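Local coordinates for Lysine/ornithine decarboxylase (Selenomonas ruminantium, PDB 5GJO), which decarboxylates L-lysine and L-ornithine to cadaverine and putrescine as a homodimer that uses pyridoxal 5'-phosphate as cofactor, at residues Gly292-Ile297 and Thr348-Tyr353; Pro257-Cys262 and Asp300-Pro305; Pro20-Val25 and Leu286-Tyr291. The protein carries 2 engineered substitutions. All blocks are in the same frame, centred on the assembly; numbering follows the deposited sequence.

Contact 1. Residues Gly292-Ile297 and Thr348-Tyr353; sequences GCFSGI and TEMGSY. With PLP (pyridoxal-5'-phosphate), chain H.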
loop_
_atom_site.group_PDB
_atom_site.type_symbol
_atom_site.label_atom_id
_atom_site.label_comp_id
_atom_site.label_asym_id
_atom_site.label_seq_id
_atom_site.Cartn_x
_atom_site.Cartn_y
_atom_site.Cartn_z
ATOM N N GLY A 292 5.750 1.975 3.168
ATOM C CA GLY A 292 5.420 3.342 3.582
ATOM C C GLY A 292 5.563 4.301 2.444
ATOM O O GLY A 292 4.980 4.087 1.403
ATOM N N CYS A 293 6.282 5.428 2.673
ATOM C CA CYS A 293 6.446 6.462 1.688
ATOM C C CYS A 293 7.108 5.993 0.375
ATOM O O CYS A 293 6.777 6.523 -0.672
ATOM C CB CYS A 293 7.210 7.675 2.218
ATOM S SG CYS A 293 6.135 8.433 3.472
ATOM N N PHE A 294 7.894 4.943 0.418
ATOM C CA PHE A 294 8.505 4.425 -0.802
ATOM C C PHE A 294 7.593 3.501 -1.563
ATOM O O PHE A 294 8.022 2.898 -2.553
ATOM C CB PHE A 294 9.827 3.701 -0.514
ATOM C CG PHE A 294 10.924 4.573 0.025
ATOM C CD1 PHE A 294 11.745 5.234 -0.855
ATOM C CD2 PHE A 294 11.215 4.589 1.389
ATOM C CE1 PHE A 294 12.816 5.982 -0.370
ATOM C CE2 PHE A 294 12.313 5.334 1.868
ATOM C CZ PHE A 294 13.072 6.026 0.974
ATOM N N SER A 295 6.319 3.377 -1.150
ATOM C CA SER A 295 5.321 2.629 -1.932
ATOM C C SER A 295 5.136 3.101 -3.346
ATOM O O SER A 295 4.780 2.288 -4.213
ATOM C CB SER A 295 3.928 2.678 -1.210
ATOM O OG SER A 295 3.545 4.064 -0.981
ATOM N N GLY A 296 5.481 4.370 -3.654
ATOM C CA GLY A 296 5.521 4.861 -5.011
ATOM C C GLY A 296 6.464 4.085 -5.953
ATOM O O GLY A 296 6.251 4.068 -7.154
ATOM N N ILE A 297 7.475 3.419 -5.395
ATOM C CA ILE A 297 8.293 2.497 -6.192
ATOM C C ILE A 297 7.403 1.514 -6.869
ATOM O O ILE A 297 7.632 1.142 -8.046
ATOM C CB ILE A 297 9.373 1.790 -5.318
ATOM C CG1 ILE A 297 10.389 2.836 -4.873
ATOM C CG2 ILE A 297 10.054 0.706 -6.106
ATOM C CD1 ILE A 297 11.427 2.256 -3.921
ATOM N N THR A 348 14.250 13.712 -1.187
ATOM C CA THR A 348 13.639 14.999 -1.657
ATOM C C THR A 348 12.508 14.687 -2.643
ATOM O O THR A 348 12.402 13.529 -3.074
ATOM C CB THR A 348 14.640 16.030 -2.211
ATOM O OG1 THR A 348 15.450 15.446 -3.289
ATOM C CG2 THR A 348 15.486 16.501 -1.096
ATOM N N GLU A 349 11.704 15.685 -3.008
ATOM C CA GLU A 349 10.641 15.516 -3.997
ATOM C C GLU A 349 9.762 14.290 -3.658
ATOM O O GLU A 349 9.450 13.467 -4.558
ATOM C CB GLU A 349 11.207 15.434 -5.435
ATOM C CG GLU A 349 11.878 16.773 -5.900
ATOM C CD GLU A 349 13.261 16.977 -5.350
ATOM O OE1 GLU A 349 14.140 16.111 -5.483
ATOM O OE2 GLU A 349 13.523 18.026 -4.743
ATOM N N MET A 350 9.337 14.248 -2.407
ATOM C CA MET A 350 8.563 13.156 -1.863
ATOM C C MET A 350 7.103 13.485 -1.547
ATOM O O MET A 350 6.473 12.804 -0.807
ATOM C CB MET A 350 9.286 12.563 -0.662
ATOM C CG MET A 350 9.993 11.269 -0.980
ATOM S SD MET A 350 9.504 9.990 0.131
ATOM C CE MET A 350 10.096 8.452 -0.551
ATOM N N GLY A 351 6.599 14.554 -2.132
ATOM C CA GLY A 351 5.343 15.072 -1.773
ATOM C C GLY A 351 4.117 14.412 -2.373
ATOM O O GLY A 351 2.984 14.671 -1.864
ATOM N N SER A 352 4.270 13.635 -3.431
ATOM C CA SER A 352 3.090 13.167 -4.171
ATOM C C SER A 352 3.031 11.675 -4.433
ATOM O O SER A 352 4.013 11.087 -4.849
ATOM C CB SER A 352 2.957 13.860 -5.513
ATOM O OG SER A 352 2.862 15.242 -5.302
ATOM N N TYR A 353 1.872 11.069 -4.132
ATOM C CA TYR A 353 1.719 9.615 -4.334
ATOM C C TYR A 353 2.762 8.774 -3.551
ATOM O O TYR A 353 3.332 7.820 -4.051
ATOM C CB TYR A 353 1.637 9.229 -5.797
ATOM C CG TYR A 353 0.551 10.022 -6.540
ATOM C CD1 TYR A 353 -0.801 9.804 -6.295
ATOM C CD2 TYR A 353 0.888 10.994 -7.448
ATOM C CE1 TYR A 353 -1.736 10.531 -6.971
ATOM C CE2 TYR A 353 -0.045 11.756 -8.146
ATOM C CZ TYR A 353 -1.397 11.529 -7.878
ATOM O OH TYR A 353 -2.396 12.245 -8.530
HETATM N N1 PLP H . -7.556 14.633 -11.614
HETATM C C2 PLP H . -7.953 13.369 -11.897
HETATM C C2A PLP H . -9.379 13.102 -12.299
HETATM C C3 PLP H . -6.985 12.247 -11.810
HETATM O O3 PLP H . -7.360 10.968 -12.089
HETATM C C4 PLP H . -5.597 12.570 -11.409
HETATM C C4A PLP H . -4.562 11.519 -11.294
HETATM O O4A PLP H . -4.888 10.360 -11.102
HETATM C C5 PLP H . -5.292 13.993 -11.127
HETATM C C6 PLP H . -6.300 14.946 -11.249
HETATM C C5A PLP H . -3.898 14.405 -10.712
HETATM O O4P PLP H . -2.953 13.899 -11.652
HETATM P P PLP H . -1.415 14.370 -11.599
HETATM O O1P PLP H . -1.480 15.856 -11.861
HETATM O O2P PLP H . -0.751 13.574 -12.696
HETATM O O3P PLP H . -0.969 14.003 -10.203
#

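Contact 2. Residues Pro257-Cys262 and Asp300-Pro305; sequences PGRYMC and DHWCYP. Engineered in segment 300-305: Cys303 (natural residue Thr). With PLP (pyridoxal-5'-phosphate), chain H.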
loop_
_atom_site.group_PDB
_atom_site.type_symbol
_atom_site.label_atom_id
_atom_site.label_comp_id
_atom_site.label_asym_id
_atom_site.label_seq_id
_atom_site.Cartn_x
_atom_site.Cartn_y
_atom_site.Cartn_z
ATOM N N PRO A 257 -4.469 19.669 -11.316
ATOM C CA PRO A 257 -3.143 19.195 -10.928
ATOM C C PRO A 257 -3.171 18.480 -9.573
ATOM O O PRO A 257 -3.763 18.991 -8.584
ATOM C CB PRO A 257 -2.323 20.494 -10.806
ATOM C CG PRO A 257 -3.401 21.482 -10.335
ATOM C CD PRO A 257 -4.497 21.128 -11.332
ATOM N N GLY A 258 -2.531 17.298 -9.496
ATOM C CA GLY A 258 -2.262 16.607 -8.249
ATOM C C GLY A 258 -0.740 16.648 -7.957
ATOM O O GLY A 258 -0.287 17.430 -7.126
ATOM N N ARG A 259 0.016 15.797 -8.662
ATOM C CA ARG A 259 1.457 15.578 -8.393
ATOM C C ARG A 259 2.251 16.853 -8.233
ATOM O O ARG A 259 3.103 16.987 -7.345
ATOM C CB ARG A 259 2.074 14.741 -9.534
ATOM C CG ARG A 259 3.432 14.164 -9.175
ATOM C CD ARG A 259 4.017 13.529 -10.428
ATOM N NE ARG A 259 3.260 12.378 -10.890
ATOM C CZ ARG A 259 3.305 11.161 -10.391
ATOM N NH1 ARG A 259 4.110 10.839 -9.390
ATOM N NH2 ARG A 259 2.564 10.207 -10.967
ATOM N N TYR A 260 1.986 17.778 -9.122
ATOM C CA TYR A 260 2.782 18.985 -9.234
ATOM C C TYR A 260 2.697 19.861 -7.968
ATOM O O TYR A 260 3.651 20.483 -7.599
ATOM C CB TYR A 260 2.398 19.778 -10.508
ATOM C CG TYR A 260 2.787 21.234 -10.457
ATOM C CD1 TYR A 260 4.041 21.659 -10.824
ATOM C CD2 TYR A 260 1.917 22.167 -9.949
ATOM C CE1 TYR A 260 4.397 22.994 -10.727
ATOM C CE2 TYR A 260 2.268 23.500 -9.845
ATOM C CZ TYR A 260 3.508 23.910 -10.240
ATOM O OH TYR A 260 3.845 25.225 -10.119
ATOM N N MET A 261 1.519 19.950 -7.371
ATOM C CA MET A 261 1.283 20.976 -6.364
ATOM C C MET A 261 2.198 20.773 -5.147
ATOM O O MET A 261 2.741 21.760 -4.662
ATOM C CB MET A 261 -0.193 21.017 -5.948
ATOM C CG MET A 261 -0.625 22.308 -5.275
ATOM S SD MET A 261 -0.425 23.719 -6.381
ATOM C CE MET A 261 -1.690 23.438 -7.620
ATOM N N CYS A 262 2.384 19.527 -4.688
ATOM C CA CYS A 262 3.192 19.294 -3.479
ATOM C C CYS A 262 4.429 18.466 -3.722
ATOM O O CYS A 262 5.171 18.234 -2.784
ATOM C CB CYS A 262 2.353 18.653 -2.387
ATOM S SG CYS A 262 0.745 19.393 -2.135
ATOM N N ASP A 300 3.699 3.631 -8.425
ATOM C CA ASP A 300 3.858 4.884 -9.220
ATOM C C ASP A 300 5.129 4.767 -10.055
ATOM O O ASP A 300 5.557 5.768 -10.616
ATOM C CB ASP A 300 3.955 6.060 -8.246
ATOM C CG ASP A 300 3.730 7.422 -8.895
ATOM O OD1 ASP A 300 2.882 7.563 -9.782
ATOM O OD2 ASP A 300 4.457 8.376 -8.484
ATOM N N HIS A 301 5.700 3.534 -10.150
ATOM C CA HIS A 301 6.876 3.208 -10.949
ATOM C C HIS A 301 8.007 4.229 -10.714
ATOM O O HIS A 301 8.698 4.640 -11.661
ATOM C CB HIS A 301 6.551 3.168 -12.468
ATOM C CG HIS A 301 5.270 2.469 -12.789
ATOM N ND1 HIS A 301 4.231 3.099 -13.461
ATOM C CD2 HIS A 301 4.804 1.246 -12.428
ATOM C CE1 HIS A 301 3.197 2.275 -13.533
ATOM N NE2 HIS A 301 3.517 1.142 -12.922
ATOM N N TRP A 302 8.196 4.683 -9.490
ATOM C CA TRP A 302 8.991 5.883 -9.234
ATOM C C TRP A 302 10.380 5.640 -8.630
ATOM O O TRP A 302 10.584 4.639 -8.003
ATOM C CB TRP A 302 8.194 6.822 -8.332
ATOM C CG TRP A 302 8.596 8.268 -8.403
ATOM C CD1 TRP A 302 9.481 8.910 -7.601
ATOM C CD2 TRP A 302 8.117 9.244 -9.323
ATOM N NE1 TRP A 302 9.590 10.220 -7.963
ATOM C CE2 TRP A 302 8.756 10.453 -9.019
ATOM C CE3 TRP A 302 7.196 9.221 -10.365
ATOM C CZ2 TRP A 302 8.506 11.616 -9.724
ATOM C CZ3 TRP A 302 6.951 10.368 -11.050
ATOM C CH2 TRP A 302 7.606 11.557 -10.736
ATOM N N CYS A 303 11.324 6.555 -8.872
ATOM C CA CYS A 303 12.681 6.458 -8.264
ATOM C C CYS A 303 12.918 7.765 -7.581
ATOM O O CYS A 303 12.913 8.779 -8.285
ATOM C CB CYS A 303 13.675 6.302 -9.426
ATOM S SG CYS A 303 15.447 6.357 -8.940
ATOM N N TYR A 304 12.997 7.816 -6.241
ATOM C CA TYR A 304 13.101 9.053 -5.495
ATOM C C TYR A 304 14.560 9.467 -5.305
ATOM O O TYR A 304 15.417 8.607 -5.149
ATOM C CB TYR A 304 12.443 8.936 -4.083
ATOM C CG TYR A 304 10.977 8.640 -4.238
ATOM C CD1 TYR A 304 10.051 9.663 -4.379
ATOM C CD2 TYR A 304 10.539 7.347 -4.249
ATOM C CE1 TYR A 304 8.673 9.355 -4.585
ATOM C CE2 TYR A 304 9.183 7.038 -4.447
ATOM C CZ TYR A 304 8.286 8.026 -4.668
ATOM O OH TYR A 304 6.948 7.682 -4.894
ATOM N N PRO A 305 14.868 10.767 -5.274
ATOM C CA PRO A 305 16.242 11.202 -5.049
ATOM C C PRO A 305 16.653 11.019 -3.581
ATOM O O PRO A 305 16.170 11.745 -2.745
ATOM C CB PRO A 305 16.234 12.712 -5.377
ATOM C CG PRO A 305 14.914 12.958 -5.882
ATOM C CD PRO A 305 13.976 11.901 -5.579
HETATM N N1 PLP H . -7.556 14.633 -11.614
HETATM C C2 PLP H . -7.953 13.369 -11.897
HETATM C C2A PLP H . -9.379 13.102 -12.299
HETATM C C3 PLP H . -6.985 12.247 -11.810
HETATM O O3 PLP H . -7.360 10.968 -12.089
HETATM C C4 PLP H . -5.597 12.570 -11.409
HETATM C C4A PLP H . -4.562 11.519 -11.294
HETATM O O4A PLP H . -4.888 10.360 -11.102
HETATM C C5 PLP H . -5.292 13.993 -11.127
HETATM C C6 PLP H . -6.300 14.946 -11.249
HETATM C C5A PLP H . -3.898 14.405 -10.712
HETATM O O4P PLP H . -2.953 13.899 -11.652
HETATM P P PLP H . -1.415 14.370 -11.599
HETATM O O1P PLP H . -1.480 15.856 -11.861
HETATM O O2P PLP H . -0.751 13.574 -12.696
HETATM O O3P PLP H . -0.969 14.003 -10.203
#

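Contact 3. Residues Pro20-Val25 and Leu286-Tyr291; sequences PTPFLV and LDEGIY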
loop_
_atom_site.group_PDB
_atom_site.type_symbol
_atom_site.label_atom_id
_atom_site.label_comp_id
_atom_site.label_asym_id
_atom_site.label_seq_id
_atom_site.Cartn_x
_atom_site.Cartn_y
_atom_site.Cartn_z
ATOM N N PRO A 20 11.110 11.772 16.265
ATOM C CA PRO A 20 11.568 10.457 15.839
ATOM C C PRO A 20 11.302 10.143 14.378
ATOM O O PRO A 20 10.204 10.351 13.863
ATOM C CB PRO A 20 10.733 9.453 16.674
ATOM C CG PRO A 20 9.887 10.243 17.569
ATOM C CD PRO A 20 9.962 11.710 17.225
ATOM N N THR A 21 12.306 9.610 13.734
ATOM C CA THR A 21 12.202 9.175 12.369
ATOM C C THR A 21 11.365 7.924 12.262
ATOM O O THR A 21 11.362 7.131 13.220
ATOM C CB THR A 21 13.578 8.929 11.754
ATOM O OG1 THR A 21 14.332 8.006 12.533
ATOM C CG2 THR A 21 14.323 10.215 11.612
ATOM N N PRO A 22 10.781 7.636 11.102
ATOM C CA PRO A 22 10.770 8.478 9.923
ATOM C C PRO A 22 9.680 9.548 10.038
ATOM O O PRO A 22 8.586 9.359 10.658
ATOM C CB PRO A 22 10.384 7.482 8.836
ATOM C CG PRO A 22 9.502 6.500 9.579
ATOM C CD PRO A 22 10.079 6.380 10.896
ATOM N N PHE A 23 9.886 10.658 9.362
ATOM C CA PHE A 23 8.855 11.650 9.172
ATOM C C PHE A 23 9.030 12.392 7.907
ATOM O O PHE A 23 10.193 12.531 7.418
ATOM C CB PHE A 23 8.839 12.616 10.369
ATOM C CG PHE A 23 10.145 13.341 10.618
ATOM C CD1 PHE A 23 10.405 14.577 10.051
ATOM C CD2 PHE A 23 11.083 12.791 11.454
ATOM C CE1 PHE A 23 11.632 15.210 10.307
ATOM C CE2 PHE A 23 12.271 13.427 11.713
ATOM C CZ PHE A 23 12.536 14.604 11.093
ATOM N N LEU A 24 7.922 12.911 7.387
ATOM C CA LEU A 24 7.938 13.832 6.266
ATOM C C LEU A 24 7.941 15.248 6.750
ATOM O O LEU A 24 7.338 15.553 7.788
ATOM C CB LEU A 24 6.735 13.625 5.373
ATOM C CG LEU A 24 6.668 12.237 4.692
ATOM C CD1 LEU A 24 5.268 11.902 4.315
ATOM C CD2 LEU A 24 7.521 12.155 3.449
ATOM N N VAL A 25 8.532 16.147 5.990
ATOM C CA VAL A 25 8.513 17.569 6.296
ATOM C C VAL A 25 7.977 18.313 5.058
ATOM O O VAL A 25 8.559 18.165 3.930
ATOM C CB VAL A 25 9.911 18.113 6.650
ATOM C CG1 VAL A 25 9.868 19.599 6.906
ATOM C CG2 VAL A 25 10.567 17.329 7.799
ATOM N N LEU A 286 16.849 1.127 6.517
ATOM C CA LEU A 286 16.195 2.387 6.949
ATOM C C LEU A 286 14.915 2.148 7.723
ATOM O O LEU A 286 14.395 1.087 7.618
ATOM C CB LEU A 286 15.860 3.271 5.716
ATOM C CG LEU A 286 17.087 3.537 4.805
ATOM C CD1 LEU A 286 16.628 4.373 3.628
ATOM C CD2 LEU A 286 18.140 4.262 5.608
ATOM N N ASP A 287 14.452 3.142 8.503
ATOM C CA ASP A 287 13.228 3.046 9.206
ATOM C C ASP A 287 11.967 3.421 8.444
ATOM O O ASP A 287 10.873 3.348 9.033
ATOM C CB ASP A 287 13.284 3.606 10.626
ATOM C CG ASP A 287 13.594 5.113 10.696
ATOM O OD1 ASP A 287 13.531 5.840 9.686
ATOM O OD2 ASP A 287 13.881 5.583 11.842
ATOM N N GLU A 288 12.098 3.671 7.171
ATOM C CA GLU A 288 11.010 3.825 6.243
ATOM C C GLU A 288 11.272 2.974 5.022
ATOM O O GLU A 288 12.405 2.899 4.550
ATOM C CB GLU A 288 10.756 5.284 5.864
ATOM C CG GLU A 288 9.478 5.544 5.050
ATOM C CD GLU A 288 8.164 5.507 5.826
ATOM O OE1 GLU A 288 7.139 5.842 5.203
ATOM O OE2 GLU A 288 8.166 5.198 7.071
ATOM N N GLY A 289 10.246 2.389 4.442
ATOM C CA GLY A 289 10.473 1.476 3.272
ATOM C C GLY A 289 9.285 1.425 2.296
ATOM O O GLY A 289 8.395 2.330 2.234
ATOM N N ILE A 290 9.257 0.335 1.543
ATOM C CA ILE A 290 8.374 0.165 0.397
ATOM C C ILE A 290 6.910 -0.001 0.795
ATOM O O ILE A 290 6.024 0.244 -0.039
ATOM C CB ILE A 290 8.861 -0.980 -0.480
ATOM C CG1 ILE A 290 8.352 -0.788 -1.918
ATOM C CG2 ILE A 290 8.402 -2.318 0.098
ATOM C CD1 ILE A 290 9.035 -1.640 -2.929
ATOM N N TYR A 291 6.648 -0.291 2.072
ATOM C CA TYR A 291 5.277 -0.322 2.568
ATOM C C TYR A 291 4.851 0.990 3.199
ATOM O O TYR A 291 3.742 1.079 3.704
ATOM C CB TYR A 291 5.062 -1.432 3.566
ATOM C CG TYR A 291 5.051 -2.807 2.945
ATOM C CD1 TYR A 291 3.886 -3.300 2.397
ATOM C CD2 TYR A 291 6.194 -3.633 2.946
ATOM C CE1 TYR A 291 3.851 -4.562 1.830
ATOM C CE2 TYR A 291 6.135 -4.923 2.348
ATOM C CZ TYR A 291 4.958 -5.352 1.837
ATOM O OH TYR A 291 4.823 -6.638 1.278
#

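Contact 1. Residues Gly292-Ile297 and Thr348-Tyr353
Met350 reaches across to Cys293 and Phe294 and ends in a Met-aromatic contact. Residues 292-297 lead into helix 296-299, and residues 348-353 belong to the loop after strand 344-347. The Met350 CB points toward residues 292-297. The chain then bends at its second torsion (chi2 -126°), which brings the sulfur beside Cys293. Met350 SD lies 3.9 Å from Cys293 CB, an apolar touch. The methyl goes furthest. Met350 CE stands 3.6 Å above the plane of the Phe294 ring, offset toward its rim. Its nearest ring atoms are Phe294 CD1 and CE1. The line from CE to the ring centroid is 3.9 Å long and tilts 22° from the ring normal, a CH-pi contact over the face. The sulfur is further back, 5.3 Å from the same centroid. Leu268 of strand 266-276 touches both Phe294 and Met350, so the pair is part of a buried apolar cluster.

The second meeting point is with the backbone. Gly296 CA sits 3.8 Å from Tyr353 O. A CB on Gly296 would point toward this oxygen and come very close to it. The Tyr353 side chain leads away from residues 292-297, to the cofactor. There the phosphate oxygen lies at the ring edge, in its plane, and Tyr353 OH donates a 2.8 Å hydrogen bond to PLP O3P. Within residues 292-297 the turn is closed by Gly292 O, which accepts from both Ser295 N and Ser295 OG, the latter at 2.8 Å.

Contact 2. Residues Pro257-Cys262 and Asp300-Pro305
Arg259 NH1 donates to Asp300 OD2 at 2.6 Å, the shorter arm of a two-armed salt bridge. The second arm runs from Arg259 NH2 to Asp300 OD1 at 2.9 Å. Both bonds are nearly straight, and each carboxylate oxygen uses its syn lone pair. The guanidinium meets the carboxylate end-on, and their planes are only 4° apart. The arginine chain is extended until it bends at its third torsion (chi3 -66°), which turns the guanidinium to this position. Trp302 CZ3 sits over one guanidinium face, 3.3 Å from Arg259 NH1, and the indole plane is within 1° of the guanidinium plane. Ser183 OG, itself bonded to PLP, is a further partner of Arg259 NH2.

The backbone at Gly258 and Arg259 holds the cofactor phosphate. Gly258 N bonds PLP O1P at 3.0 Å, and Arg259 N bonds PLP O3P at 2.6 Å. A CB on Gly258 would clash with PLP C5A. With a leucine at Arg259, the buried Asp300 carboxylate would probably be left without its mate and free to turn. Arg259 thus binds phosphate with its main chain and carboxylate with its side chain. Asp300 probably offsets much of the guanidinium charge, while the phosphate meets two N-H groups at the start of a short helix.

Contact 3. Residues Pro20-Val25 and Leu286-Tyr291
Thr21 OG1 donates a 2.6 Å hydrogen bond to Asp287 OD2, received on the syn lone pair. The hydroxyl lies between the backbone N and the carbonyl carbon of its own residue (chi1 55°), and this turns it to the aspartate. The two side chains cross at about a right angle. Thr21 OG1 also bonds Ser271 OG. The other carboxylate oxygen, Asp287 OD1, is taken by Thr270 OG1 and Ser271 N, so the buried group is held at both oxygens. Thr21 O comes within 3.3 Å of Asp287 OD2, but both are acceptors and no bond forms.

The peptide bond between Thr21 and Pro22 is cis. The proline ring faces residues 286-291 and touches Asp287 and Glu288. Pro22 CB lies 3.6 Å from Asp287 OD1, and Pro22 CG is 3.5 Å from the backbone oxygen Asp287 O. The Glu288 side chain crosses the ring at about a right angle. It leaves anti to the backbone N (chi1 -171°) and then bends, which brings Glu288 OE2 to 3.1 Å from Pro22 CG. Glu288 CB packs on Pro22 CB at 3.7 Å. The main polar partner of this glutamate is elsewhere: Glu288 OE1 accepts from Cys293 N. Arg101 of the second subunit also packs on Pro22.

At Phe23 the chain becomes a strand, and its CB points away from residues 286-291. The Leu24 side chain rests on Cys293 and Ser355. Strand 23-26 lies in the mixed sheet, antiparallel to 266-276 and parallel to 369-371. Strand 283-286 also pairs with 266-276, so the contact joins the start of one strand to the loop leaving another, ahead of helix 296-299.

Contacts 1 and 2 adjoin, with centres about 7 Å apart, and both touch PLP. The phosphate oxygen O3P takes a bond from each, through Tyr353 OH and Arg259 N. Ser352 OG lies 2.7 Å from Arg259 O, and Gly296 O lies 3.1 Å from Trp302 N; both are probable hydrogen bonds. The Tyr353 side chain is about 4 Å from that of Lys52, probably the cofactor's attachment point but not bonded to it here. Contact 3 is away from the pocket. Its centre is about 10 Å from that of contact 1, and Phe294 N lies 3.2 Å from Gly289 O, a probable hydrogen bond. Contacts 2 and 3 do not touch; their centres are about 17 Å apart.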